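Local coordinates for protein Lip_vut3, C2L (Metagenome, PDB 6NKD) that probably hydrolyses ester bonds of lipids as a GDSL-family lipase of the SGNH hydrolase clan, at residues E34-E39 with A205-L210. Residues are numbered along the deposited sequence; the frame is centred on the assembly and turned at random.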
ATOM      1  N   GLU A  34      -0.192   0.133  29.004  1.00 70.60           N
ATOM      2  CA  GLU A  34      -0.808   1.268  29.683  1.00 75.05           C
ATOM      3  C   GLU A  34      -1.799   0.803  30.741  1.00 77.45           C
ATOM      4  O   GLU A  34      -1.880   1.384  31.829  1.00 80.04           O
ATOM      5  CB  GLU A  34      -1.509   2.174  28.671  1.00 76.39           C
ATOM      6  CG  GLU A  34      -0.598   2.798  27.630  1.00 78.26           C
ATOM      7  CD  GLU A  34      -1.355   3.676  26.651  1.00 81.79           C
ATOM      8  OE1 GLU A  34      -2.603   3.618  26.646  1.00 83.98           O
ATOM      9  OE2 GLU A  34      -0.706   4.425  25.892  1.00 83.14           O
ATOM     10  N   GLU A  35      -2.563  -0.248  30.436  1.00 77.18           N
ATOM     11  CA  GLU A  35      -3.583  -0.723  31.363  1.00 79.68           C
ATOM     12  C   GLU A  35      -2.961  -1.377  32.592  1.00 80.66           C
ATOM     13  O   GLU A  35      -3.471  -1.221  33.708  1.00 82.63           O
ATOM     14  CB  GLU A  35      -4.517  -1.694  30.640  1.00 80.79           C
ATOM     15  CG  GLU A  35      -5.676  -2.212  31.472  1.00 86.64           C
ATOM     16  CD  GLU A  35      -6.685  -2.977  30.636  1.00 90.50           C
ATOM     17  OE1 GLU A  35      -7.903  -2.749  30.814  1.00 93.39           O
ATOM     18  OE2 GLU A  35      -6.263  -3.797  29.793  1.00 89.08           O
ATOM     19  N   ASP A  36      -1.854  -2.101  32.414  1.00 79.16           N
ATOM     20  CA  ASP A  36      -1.232  -2.813  33.525  1.00 79.33           C
ATOM     21  C   ASP A  36      -0.358  -1.919  34.394  1.00 81.11           C
ATOM     22  O   ASP A  36      -0.093  -2.273  35.548  1.00 83.01           O
ATOM     23  CB  ASP A  36      -0.393  -3.982  33.005  1.00 77.58           C
ATOM     24  CG  ASP A  36      -1.220  -5.004  32.253  1.00 76.57           C
ATOM     25  OD1 ASP A  36      -2.438  -5.094  32.513  1.00 77.40           O
ATOM     26  OD2 ASP A  36      -0.649  -5.720  31.402  1.00 75.08           O
ATOM     27  N   LEU A  37       0.098  -0.781  33.875  1.00 81.57           N
ATOM     28  CA  LEU A  37       0.965   0.118  34.623  1.00 84.91           C
ATOM     29  C   LEU A  37       0.311   1.457  34.933  1.00 88.09           C
ATOM     30  O   LEU A  37       0.909   2.268  35.648  1.00 90.42           O
ATOM     31  CB  LEU A  37       2.274   0.343  33.858  1.00 83.56           C
ATOM     32  CG  LEU A  37       3.049  -0.927  33.496  1.00 81.66           C
ATOM     33  CD1 LEU A  37       4.376  -0.585  32.839  1.00 81.14           C
ATOM     34  CD2 LEU A  37       3.263  -1.798  34.726  1.00 83.50           C
ATOM     35  N   ASN A  38      -0.894   1.704  34.420  1.00 88.88           N
ATOM     36  CA  ASN A  38      -1.639   2.937  34.675  1.00 92.01           C
ATOM     37  C   ASN A  38      -0.809   4.166  34.305  1.00 92.34           C
ATOM     38  O   ASN A  38      -0.609   5.082  35.106  1.00 94.83           O
ATOM     39  CB  ASN A  38      -2.104   3.004  36.132  1.00 97.39           C
ATOM     40  CG  ASN A  38      -3.294   3.926  36.324  1.00102.95           C
ATOM     41  OD1 ASN A  38      -3.575   4.782  35.485  1.00104.73           O
ATOM     42  ND2 ASN A  38      -4.003   3.754  37.434  1.00105.80           N
ATOM     43  N   GLU A  39      -0.321   4.177  33.066  1.00 90.17           N
ATOM     44  CA  GLU A  39       0.509   5.271  32.583  1.00 91.11           C
ATOM     45  C   GLU A  39       0.506   5.260  31.061  1.00 86.56           C
ATOM     46  O   GLU A  39       0.621   4.198  30.445  1.00 84.23           O
ATOM     47  CB  GLU A  39       1.941   5.158  33.121  1.00 93.45           C
ATOM     48  CG  GLU A  39       2.847   6.315  32.742  1.00 96.74           C
ATOM     49  CD  GLU A  39       4.162   6.294  33.498  1.00100.49           C
ATOM     50  OE1 GLU A  39       4.311   5.450  34.407  1.00101.89           O
ATOM     51  OE2 GLU A  39       5.043   7.120  33.184  1.00103.61           O
ATOM     52  N   ALA A 205       4.111 -11.898  30.319  1.00 58.58           N
ATOM     53  CA  ALA A 205       5.503 -11.986  30.739  1.00 60.03           C
ATOM     54  C   ALA A 205       5.842 -11.038  31.880  1.00 63.37           C
ATOM     55  O   ALA A 205       6.938 -11.144  32.440  1.00 65.83           O
ATOM     56  CB  ALA A 205       6.427 -11.709  29.553  1.00 57.88           C
ATOM     57  N   GLY A 206       4.945 -10.126  32.236  1.00 64.38           N
ATOM     58  CA  GLY A 206       5.225  -9.180  33.292  1.00 69.48           C
ATOM     59  C   GLY A 206       6.012  -7.983  32.793  1.00 70.38           C
ATOM     60  O   GLY A 206       6.206  -7.774  31.590  1.00 67.90           O
ATOM     61  N   TYR A 207       6.477  -7.178  33.752  1.00 73.67           N
ATOM     62  CA  TYR A 207       7.202  -5.962  33.406  1.00 74.72           C
ATOM     63  C   TYR A 207       8.432  -5.721  34.276  1.00 82.34           C
ATOM     64  O   TYR A 207       9.036  -4.646  34.177  1.00 84.92           O
ATOM     65  CB  TYR A 207       6.262  -4.751  33.469  1.00 73.06           C
ATOM     66  CG  TYR A 207       5.074  -4.881  32.540  1.00 67.32           C
ATOM     67  CD1 TYR A 207       5.183  -4.557  31.193  1.00 63.18           C
ATOM     68  CD2 TYR A 207       3.852  -5.345  33.004  1.00 66.04           C
ATOM     69  CE1 TYR A 207       4.103  -4.682  30.337  1.00 59.78           C
ATOM     70  CE2 TYR A 207       2.767  -5.475  32.158  1.00 62.78           C
ATOM     71  CZ  TYR A 207       2.898  -5.142  30.826  1.00 59.88           C
ATOM     72  OH  TYR A 207       1.819  -5.267  29.979  1.00 56.95           O
ATOM     73  N   GLY A 208       8.819  -6.675  35.118  1.00 86.22           N
ATOM     74  CA  GLY A 208      10.096  -6.574  35.812  1.00 88.95           C
ATOM     75  C   GLY A 208      10.138  -5.418  36.793  1.00 93.69           C
ATOM     76  O   GLY A 208       9.207  -5.201  37.578  1.00 96.41           O
ATOM     77  N   ARG A 209      11.237  -4.662  36.750  1.00 96.22           N
ATOM     78  CA  ARG A 209      11.465  -3.567  37.686  1.00102.21           C
ATOM     79  C   ARG A 209      10.571  -2.361  37.432  1.00103.23           C
ATOM     80  O   ARG A 209      10.526  -1.459  38.275  1.00106.51           O
ATOM     81  CB  ARG A 209      12.933  -3.131  37.637  1.00104.79           C
ATOM     82  CG  ARG A 209      13.896  -4.082  38.328  1.00107.07           C
ATOM     83  CD  ARG A 209      15.341  -3.658  38.111  1.00108.01           C
ATOM     84  NE  ARG A 209      15.571  -2.264  38.480  1.00110.49           N
ATOM     85  CZ  ARG A 209      15.890  -1.857  39.705  1.00115.90           C
ATOM     86  NH1 ARG A 209      16.014  -2.738  40.689  1.00119.09           N
ATOM     87  NH2 ARG A 209      16.083  -0.568  39.950  1.00118.13           N
ATOM     88  N   LEU A 210       9.865  -2.317  36.300  1.00100.70           N
ATOM     89  CA  LEU A 210       9.015  -1.170  35.999  1.00102.18           C
ATOM     90  C   LEU A 210       7.744  -1.149  36.836  1.00107.52           C
ATOM     91  O   LEU A 210       7.160  -0.076  37.024  1.00109.40           O
ATOM     92  CB  LEU A 210       8.657  -1.158  34.512  1.00 95.65           C
ATOM     93  CG  LEU A 210       9.836  -1.018  33.546  1.00 92.50           C
ATOM     94  CD1 LEU A 210       9.354  -1.014  32.101  1.00 86.55           C
ATOM     95  CD2 LEU A 210      10.633   0.240  33.861  1.00 95.03           C
TER
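The two segments approach most closely, by their CA atoms, at Leu37, in the last turn of helix 25-37, and Leu210, in the short 3-10 segment near the chain's end, 8.3 Å apart between CA atoms, and the side chain of Tyr207 spans much of the gap. Tyr207 CG lies anti to the carbonyl carbon (chi1 -59°), which sends the phenol to the helix end, where Tyr207 OH donates to Asp36 OD2 at 2.9 Å. The carboxylate is met on its anti side, 16° out of its plane, and is turned 57° from the ring, at whose edge OD2 lies. Asp36 CB packs against Tyr207 CE2 at 3.6 Å. Leu37 adds an apolar contact, CD2 to Tyr207 CD2 at 4.0 Å, while its CD1 sits above one ring face, toward the rim. Tyr29 and Met33 of helix 25-37 also touch the buried tyrosine, and Leu37 reaches on to Leu3 of strand 3-9. A phenylalanine here would probably keep the contact with Leu37 but leave Asp36 OD2 without its hydroxyl donor. Asp36 OD2 also forms a salt bridge with Arg203 NE from helix 192-204, so one oxygen serves both a phenol and a guanidinium. This shared acceptor, far from the annotated catalytic residues, ties the C-terminal tail to helix 25-37 of the SGNH fold, and the nearby positive charge would probably favour an ionised Asp36.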